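PDB 5SWV: pentafunctional AROM polypeptide from Schizosaccharomyces pombe, which catalyses five consecutive steps of the shikimate pathway, this fragment carrying the dehydroquinate dehydratase and shikimate dehydrogenase parts. Local coordinates for residues 333-338 with 512-517. Sequence-based numbering, arbitrary orientation.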
loop_
_atom_site.group_PDB
_atom_site.type_symbol
_atom_site.label_atom_id
_atom_site.label_comp_id
_atom_site.label_asym_id
_atom_site.label_seq_id
_atom_site.Cartn_x
_atom_site.Cartn_y
_atom_site.Cartn_z
ATOM N N VAL A 333 -2.566 -0.237 21.962
ATOM C CA VAL A 333 -3.451 0.006 20.829
ATOM C C VAL A 333 -3.488 1.498 20.522
ATOM O O VAL A 333 -3.717 2.285 21.420
ATOM C CB VAL A 333 -4.857 -0.524 21.146
ATOM C CG1 VAL A 333 -5.902 -0.002 20.171
ATOM C CG2 VAL A 333 -4.849 -2.044 21.106
ATOM N N ASN A 334 -3.236 1.874 19.264
ATOM C CA ASN A 334 -3.573 3.226 18.764
ATOM C C ASN A 334 -4.626 3.269 17.643
ATOM O O ASN A 334 -4.931 4.345 17.149
ATOM C CB ASN A 334 -2.307 3.961 18.297
ATOM C CG ASN A 334 -1.906 3.618 16.870
ATOM O OD1 ASN A 334 -2.365 2.621 16.284
ATOM N ND2 ASN A 334 -1.026 4.438 16.301
ATOM N N THR A 335 -5.131 2.113 17.209
ATOM C CA THR A 335 -6.055 2.036 16.082
ATOM C C THR A 335 -7.086 0.966 16.352
ATOM O O THR A 335 -6.765 -0.209 16.330
ATOM C CB THR A 335 -5.313 1.691 14.782
ATOM O OG1 THR A 335 -4.402 2.746 14.469
ATOM C CG2 THR A 335 -6.268 1.518 13.626
ATOM N N ILE A 336 -8.320 1.392 16.591
ATOM C CA ILE A 336 -9.443 0.499 16.829
ATOM C C ILE A 336 -10.232 0.302 15.538
ATOM O O ILE A 336 -10.722 1.262 14.963
ATOM C CB ILE A 336 -10.360 1.084 17.923
ATOM C CG1 ILE A 336 -9.565 1.224 19.233
ATOM C CG2 ILE A 336 -11.613 0.218 18.109
ATOM C CD1 ILE A 336 -10.314 1.894 20.368
ATOM N N ILE A 337 -10.360 -0.950 15.113
ATOM C CA ILE A 337 -11.009 -1.309 13.852
ATOM C C ILE A 337 -12.257 -2.140 14.141
ATOM O O ILE A 337 -12.162 -3.224 14.709
ATOM C CB ILE A 337 -10.076 -2.161 12.965
ATOM C CG1 ILE A 337 -8.743 -1.443 12.722
ATOM C CG2 ILE A 337 -10.748 -2.524 11.643
ATOM C CD1 ILE A 337 -7.603 -2.398 12.472
ATOM N N PRO A 338 -13.432 -1.645 13.744
ATOM C CA PRO A 338 -14.654 -2.440 13.881
ATOM C C PRO A 338 -14.847 -3.385 12.695
ATOM O O PRO A 338 -14.503 -3.041 11.568
ATOM C CB PRO A 338 -15.741 -1.380 13.924
ATOM C CG PRO A 338 -15.187 -0.232 13.133
ATOM C CD PRO A 338 -13.695 -0.349 13.097
ATOM N N PHE A 512 -5.613 4.934 8.419
ATOM C CA PHE A 512 -6.582 5.198 7.350
ATOM C C PHE A 512 -6.704 4.031 6.365
ATOM O O PHE A 512 -7.823 3.672 5.964
ATOM C CB PHE A 512 -6.217 6.497 6.603
ATOM C CG PHE A 512 -7.104 6.797 5.428
ATOM C CD1 PHE A 512 -8.291 7.505 5.602
ATOM C CD2 PHE A 512 -6.757 6.374 4.142
ATOM C CE1 PHE A 512 -9.118 7.789 4.518
ATOM C CE2 PHE A 512 -7.582 6.651 3.052
ATOM C CZ PHE A 512 -8.762 7.363 3.242
ATOM N N HIS A 513 -5.562 3.457 5.983
ATOM C CA HIS A 513 -5.538 2.293 5.100
ATOM C C HIS A 513 -6.196 1.088 5.788
ATOM O O HIS A 513 -7.035 0.412 5.195
ATOM C CB HIS A 513 -4.100 2.005 4.628
ATOM C CG HIS A 513 -3.956 0.797 3.746
ATOM N ND1 HIS A 513 -3.020 -0.190 3.988
ATOM C CD2 HIS A 513 -4.602 0.426 2.617
ATOM C CE1 HIS A 513 -3.100 -1.116 3.054
ATOM N NE2 HIS A 513 -4.058 -0.769 2.214
ATOM N N LEU A 514 -5.871 0.848 7.050
ATOM C CA LEU A 514 -6.493 -0.274 7.765
ATOM C C LEU A 514 -8.008 -0.109 7.867
ATOM O O LEU A 514 -8.722 -1.092 7.866
ATOM C CB LEU A 514 -5.880 -0.466 9.168
ATOM C CG LEU A 514 -4.422 -0.913 9.189
ATOM C CD1 LEU A 514 -3.785 -0.466 10.499
ATOM C CD2 LEU A 514 -4.271 -2.414 8.956
ATOM N N TRP A 515 -8.492 1.124 7.941
ATOM C CA TRP A 515 -9.939 1.370 8.006
ATOM C C TRP A 515 -10.676 1.318 6.683
ATOM O O TRP A 515 -11.688 0.659 6.596
ATOM C CB TRP A 515 -10.225 2.709 8.663
ATOM C CG TRP A 515 -9.992 2.709 10.121
ATOM C CD1 TRP A 515 -10.302 1.714 11.019
ATOM C CD2 TRP A 515 -9.450 3.780 10.886
ATOM N NE1 TRP A 515 -9.960 2.099 12.289
ATOM C CE2 TRP A 515 -9.449 3.369 12.238
ATOM C CE3 TRP A 515 -8.955 5.047 10.562
ATOM C CZ2 TRP A 515 -8.984 4.183 13.258
ATOM C CZ3 TRP A 515 -8.491 5.859 11.581
ATOM C CH2 TRP A 515 -8.508 5.425 12.914
ATOM N N THR A 516 -10.186 2.035 5.676
ATOM C CA THR A 516 -10.910 2.231 4.401
ATOM C C THR A 516 -10.516 1.239 3.310
ATOM O O THR A 516 -11.152 1.178 2.262
ATOM C CB THR A 516 -10.659 3.645 3.840
ATOM O OG1 THR A 516 -9.294 3.774 3.409
ATOM C CG2 THR A 516 -10.951 4.687 4.889
ATOM N N GLY A 517 -9.454 0.476 3.537
ATOM C CA GLY A 517 -8.907 -0.415 2.504
ATOM C C GLY A 517 -8.077 0.279 1.430
ATOM O O GLY A 517 -7.664 -0.373 0.477
#
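W515 reaches from the last turn of its helix to the strand and donates a hydrogen bond to the backbone of I336. NE1 lies 2.9 Å from I336 O, with an N-H...O angle of 152°. The carbonyl oxygen sits at the ring edge, close to the indole plane. NE1 stands well above the carbonyl plane. The bond ties a helix side chain to a main-chain group and helps set how the indole is turned.

Apolar contacts flank this bond. T335 CG2 lies obliquely above the indole plane beside the CE2-CZ2 bond, 3.8 Å from W515 CZ2. T335 is turned with CG2 anti to the backbone N (OG1 at chi1 -64°), which presents the methyl to the ring, while OG1 donates to N334 OD1 at 2.7 Å and also hydrogen-bonds S511 OG, the helix residue just before F512. I337 comes obliquely to the pyrrole part of the indole, with CG1 3.8 Å from W515 NE1. Its CD1 continues to L514, 4.2 Å from CB, and the I337 and L514 side chains lie roughly perpendicular. P338 CD adds a looser touch to W515 CD1.

On the helix, F512 O accepts from both T516 N and T516 OG1 near the C-terminal end. G517 then leaves the helix with positive phi.

The contact packs the end of helix 500-516 on strand 335-340 of the substrate-binding domain, consistent with the shikimate dehydrogenase fold, in which the C-terminal helices return to this domain. Strand 335-338 and helix 512-516 run nearly parallel, 8° apart, with axes 9.0 Å from each other. N334 and T335 share D350 as partner on strand 345-350, a classic beta bulge. W515 also meets the ring of F254 and touches N307 on strand 303-308, while F512 packs against helix 266-277.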